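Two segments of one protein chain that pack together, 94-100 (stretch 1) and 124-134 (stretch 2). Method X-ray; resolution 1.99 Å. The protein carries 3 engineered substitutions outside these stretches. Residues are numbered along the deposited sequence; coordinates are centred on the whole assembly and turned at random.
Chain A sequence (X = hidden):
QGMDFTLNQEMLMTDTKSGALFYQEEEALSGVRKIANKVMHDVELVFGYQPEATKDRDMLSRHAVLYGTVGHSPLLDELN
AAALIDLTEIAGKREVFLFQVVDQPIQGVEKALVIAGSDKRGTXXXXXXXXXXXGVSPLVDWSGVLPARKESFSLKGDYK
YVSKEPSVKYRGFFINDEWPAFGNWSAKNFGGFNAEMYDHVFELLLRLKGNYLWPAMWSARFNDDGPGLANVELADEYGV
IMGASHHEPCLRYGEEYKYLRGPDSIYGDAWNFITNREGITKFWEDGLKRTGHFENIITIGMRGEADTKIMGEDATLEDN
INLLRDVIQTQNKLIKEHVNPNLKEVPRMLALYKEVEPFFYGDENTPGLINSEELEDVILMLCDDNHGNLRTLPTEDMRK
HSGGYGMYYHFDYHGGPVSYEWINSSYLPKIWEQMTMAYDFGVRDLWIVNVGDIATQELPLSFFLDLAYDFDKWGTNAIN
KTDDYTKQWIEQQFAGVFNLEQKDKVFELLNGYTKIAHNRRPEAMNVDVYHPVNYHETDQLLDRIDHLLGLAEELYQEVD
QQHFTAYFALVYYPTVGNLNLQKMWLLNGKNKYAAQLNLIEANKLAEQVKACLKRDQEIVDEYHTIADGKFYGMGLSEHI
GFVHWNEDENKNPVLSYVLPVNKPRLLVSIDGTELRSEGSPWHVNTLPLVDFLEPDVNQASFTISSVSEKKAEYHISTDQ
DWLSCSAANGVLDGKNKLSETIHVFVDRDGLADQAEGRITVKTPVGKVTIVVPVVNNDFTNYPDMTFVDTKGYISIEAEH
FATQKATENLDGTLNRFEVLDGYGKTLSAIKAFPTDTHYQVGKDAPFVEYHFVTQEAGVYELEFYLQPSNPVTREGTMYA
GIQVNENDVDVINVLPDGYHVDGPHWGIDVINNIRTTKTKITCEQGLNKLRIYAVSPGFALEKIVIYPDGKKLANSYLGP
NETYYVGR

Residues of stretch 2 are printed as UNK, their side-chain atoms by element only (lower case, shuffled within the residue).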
# COMPACT_ATOMS: atom_id res chain seq x y z
N ARG A 94 -47.06 10.14 -39.96
CA ARG A 94 -46.84 9.41 -38.72
C ARG A 94 -46.56 10.40 -37.59
O ARG A 94 -45.60 11.16 -37.67
CB ARG A 94 -45.66 8.45 -38.90
CG ARG A 94 -45.34 7.58 -37.68
CD ARG A 94 -44.20 6.56 -37.95
NE ARG A 94 -43.42 6.87 -39.14
CZ ARG A 94 -42.32 7.64 -39.18
NH1 ARG A 94 -41.84 8.23 -38.08
NH2 ARG A 94 -41.71 7.84 -40.34
N GLU A 95 -47.39 10.37 -36.54
CA GLU A 95 -47.16 11.13 -35.32
C GLU A 95 -46.96 12.62 -35.59
O GLU A 95 -46.06 13.27 -35.05
CB GLU A 95 -45.97 10.54 -34.55
CG GLU A 95 -46.19 9.05 -34.25
CD GLU A 95 -45.08 8.38 -33.42
OE1 GLU A 95 -43.95 8.88 -33.35
OE2 GLU A 95 -45.36 7.30 -32.86
N VAL A 96 -47.83 13.19 -36.43
CA VAL A 96 -47.78 14.62 -36.74
C VAL A 96 -49.04 15.30 -36.21
O VAL A 96 -50.11 14.68 -36.12
CB VAL A 96 -47.65 14.79 -38.28
CG1 VAL A 96 -48.22 16.09 -38.76
CG2 VAL A 96 -46.18 14.64 -38.71
N PHE A 97 -48.98 16.61 -35.92
CA PHE A 97 -50.22 17.30 -35.59
C PHE A 97 -50.25 18.68 -36.22
O PHE A 97 -49.22 19.24 -36.63
CB PHE A 97 -50.42 17.40 -34.06
CG PHE A 97 -49.33 18.15 -33.37
CD1 PHE A 97 -49.40 19.53 -33.23
CD2 PHE A 97 -48.23 17.48 -32.87
CE1 PHE A 97 -48.38 20.22 -32.58
CE2 PHE A 97 -47.21 18.16 -32.23
CZ PHE A 97 -47.29 19.54 -32.09
N LEU A 98 -51.46 19.20 -36.32
CA LEU A 98 -51.75 20.58 -36.70
C LEU A 98 -52.23 21.30 -35.46
O LEU A 98 -53.05 20.77 -34.70
CB LEU A 98 -52.83 20.61 -37.79
CG LEU A 98 -53.52 21.93 -38.11
CD1 LEU A 98 -52.58 22.87 -38.90
CD2 LEU A 98 -54.81 21.67 -38.87
N PHE A 99 -51.71 22.52 -35.25
CA PHE A 99 -51.98 23.31 -34.05
C PHE A 99 -52.31 24.69 -34.61
O PHE A 99 -51.42 25.42 -35.06
CB PHE A 99 -50.73 23.29 -33.15
CG PHE A 99 -50.90 23.95 -31.81
CD1 PHE A 99 -51.18 23.17 -30.68
CD2 PHE A 99 -50.67 25.32 -31.66
CE1 PHE A 99 -51.28 23.76 -29.42
CE2 PHE A 99 -50.77 25.94 -30.41
CZ PHE A 99 -51.07 25.15 -29.28
N GLN A 100 -53.60 25.03 -34.66
CA GLN A 100 -54.00 26.18 -35.46
C GLN A 100 -55.15 26.91 -34.79
O GLN A 100 -56.11 26.28 -34.35
CB GLN A 100 -54.40 25.74 -36.87
CG GLN A 100 -54.74 26.89 -37.77
CD GLN A 100 -55.08 26.44 -39.18
OE1 GLN A 100 -55.16 25.25 -39.46
NE2 GLN A 100 -55.31 27.41 -40.07
N UNK A 124 -51.82 13.17 -29.26
CA UNK A 124 -51.29 13.28 -27.91
C UNK A 124 -50.16 14.28 -27.85
O UNK A 124 -50.08 15.08 -26.91
c UNK A 124 -49.94 12.04 -26.18
c UNK A 124 -51.86 9.55 -26.79
c UNK A 124 -50.85 11.89 -27.40
c UNK A 124 -52.12 11.06 -27.15
N UNK A 125 -49.25 14.24 -28.85
CA UNK A 125 -48.16 15.21 -28.90
C UNK A 125 -48.68 16.64 -29.09
O UNK A 125 -48.10 17.59 -28.56
c UNK A 125 -47.19 14.86 -30.03
c UNK A 125 -46.36 12.95 -28.56
c UNK A 125 -45.44 11.54 -30.76
c UNK A 125 -46.04 12.80 -30.92
c UNK A 125 -45.30 10.99 -29.51
o UNK A 125 -44.70 9.75 -29.41
c UNK A 125 -45.75 11.69 -28.39
c UNK A 125 -46.53 13.50 -29.84
N UNK A 126 -49.78 16.80 -29.82
CA UNK A 126 -50.33 18.13 -30.03
C UNK A 126 -50.99 18.69 -28.78
O UNK A 126 -50.87 19.88 -28.48
N UNK A 127 -51.71 17.83 -28.05
CA UNK A 127 -52.23 18.20 -26.73
C UNK A 127 -51.11 18.65 -25.80
O UNK A 127 -51.18 19.72 -25.19
c UNK A 127 -55.00 15.57 -26.45
c UNK A 127 -55.34 18.06 -26.43
c UNK A 127 -53.00 17.04 -26.14
c UNK A 127 -54.38 16.91 -26.80
N UNK A 128 -50.03 17.87 -25.71
CA UNK A 128 -48.95 18.29 -24.84
C UNK A 128 -48.21 19.51 -25.40
O UNK A 128 -47.55 20.23 -24.65
c UNK A 128 -49.66 15.48 -21.58
c UNK A 128 -48.50 16.08 -23.66
c UNK A 128 -48.25 14.72 -23.88
c UNK A 128 -48.68 13.76 -22.96
c UNK A 128 -49.22 16.45 -22.52
c UNK A 128 -47.99 17.13 -24.63
c UNK A 128 -49.38 14.14 -21.80
N UNK A 129 -48.32 19.78 -26.71
CA UNK A 129 -47.79 21.04 -27.23
C UNK A 129 -48.54 22.23 -26.62
O UNK A 129 -47.92 23.25 -26.28
c UNK A 129 -47.10 22.14 -29.42
c UNK A 129 -45.31 23.14 -30.21
c UNK A 129 -47.49 23.31 -29.99
n UNK A 129 -45.73 22.06 -29.57
n UNK A 129 -46.35 23.92 -30.46
c UNK A 129 -47.90 21.06 -28.76
N UNK A 130 -49.85 22.11 -26.43
CA UNK A 130 -50.56 23.16 -25.71
C UNK A 130 -49.98 23.33 -24.31
O UNK A 130 -49.68 24.45 -23.87
c UNK A 130 -52.63 25.27 -24.96
c UNK A 130 -52.06 22.84 -25.63
c UNK A 130 -54.38 23.41 -24.72
c UNK A 130 -52.86 23.75 -24.67
N UNK A 131 -49.76 22.20 -23.62
CA UNK A 131 -49.14 22.21 -22.30
C UNK A 131 -47.80 22.94 -22.30
O UNK A 131 -47.52 23.78 -21.42
o UNK A 131 -49.07 20.64 -20.47
c UNK A 131 -48.99 20.75 -21.86
N UNK A 132 -47.00 22.68 -23.34
CA UNK A 132 -45.70 23.34 -23.50
C UNK A 132 -45.82 24.85 -23.67
O UNK A 132 -45.05 25.61 -23.08
c UNK A 132 -44.94 22.73 -24.68
c UNK A 132 -43.58 23.36 -24.93
o UNK A 132 -42.07 23.51 -26.76
o UNK A 132 -43.18 21.64 -26.52
c UNK A 132 -42.89 22.79 -26.16
N UNK A 133 -46.77 25.30 -24.49
CA UNK A 133 -47.00 26.73 -24.68
C UNK A 133 -47.55 27.41 -23.43
O UNK A 133 -47.35 28.61 -23.25
c UNK A 133 -46.89 27.60 -29.37
c UNK A 133 -47.92 26.94 -25.87
n UNK A 133 -46.17 28.84 -28.89
c UNK A 133 -47.85 27.05 -28.34
c UNK A 133 -47.09 26.95 -27.09
N UNK A 134 -48.23 26.67 -22.57
CA UNK A 134 -48.63 27.24 -21.29
C UNK A 134 -47.51 27.20 -20.28
O UNK A 134 -47.73 27.61 -19.14
c UNK A 134 -49.82 26.50 -20.71
c UNK A 134 -51.05 26.61 -21.60
c UNK A 134 -51.43 28.05 -21.65
c UNK A 134 -52.17 25.77 -21.03

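Position 124 opens the helical stretch with four side-chain carbons, forked at the first and with one arm two carbons long. Its CA-to-CB bond points away from the strand and nothing on stretch 1 is touched; the residue is Ile124. Position 125 carries one carbon and then a six-carbon ring bearing an oxygen. Its CB lies 4.0 Å from Phe97 CE2, and the ring edge meets the aliphatic part of Glu95 at CB: this is Tyr125, with Tyr125 CE2 4.0 Å from Glu95 CB. The hydroxyl and the Glu95 carboxylate are hydrogen-bonded elsewhere in the structure.

Position 126 has no side-chain atoms at all. Its CA sits over the face of the Phe97 ring, 3.4 Å from the ring centroid and 3.5 Å from Phe97 CG, a CH-pi contact close to the ring normal. An ideal CB here would fall 3.0 Å from Phe97 CG, a clash, so the ring can lie against the helix backbone because this position is bare; it is Gly126.

Position 127 shows four carbons forked at the second, directed away from stretch 1: Leu127. At 128, one carbon leads to a six-carbon ring without a heteroatom, out of reach of the strand; this is Phe128.

Position 129 has one carbon followed by a five-membered ring of three carbons and two nitrogens. It reaches both phenylalanines: its CB is 3.7 Å from Phe97 CZ, while its ring turns an edge toward the face of Phe99, with planes at 80° and centroids 4.9 Å apart. With the Phe97 ring it forms an oblique pair. The residue is His129.

Position 130, again four carbons forked at the second, points sideways and places its CB 4.0 Å from Phe99 CE1: Leu130. One carbon and one oxygen at 131, remote from the strand, give Ser131. At 132, three carbons end in two oxygens, exposed and without contact to stretch 1: Glu132. At 133, four carbons in a row end in a nitrogen, and the third carbon packs 3.7 Å from Phe99 CE2; this is Lys133. Position 134, with four carbons forked at the second, stays clear of stretch 1 and is Leu134.

Strand and helix run in broadly the same direction, 35° apart; the two stretches together bury 400 Å², summed over both sides, with no hydrogen bond between them. Within the strand, Phe97 and Phe99 point toward the helix and Leu98 away; in the loop before it, Glu95 also points toward the helix and Val96 away. Phe97 closes onto Gly126, where the backbones come nearest, and Phe99 extends the apolar contact to Lys133.

Stretch 2 (124-134) IYGLFHLSEKL
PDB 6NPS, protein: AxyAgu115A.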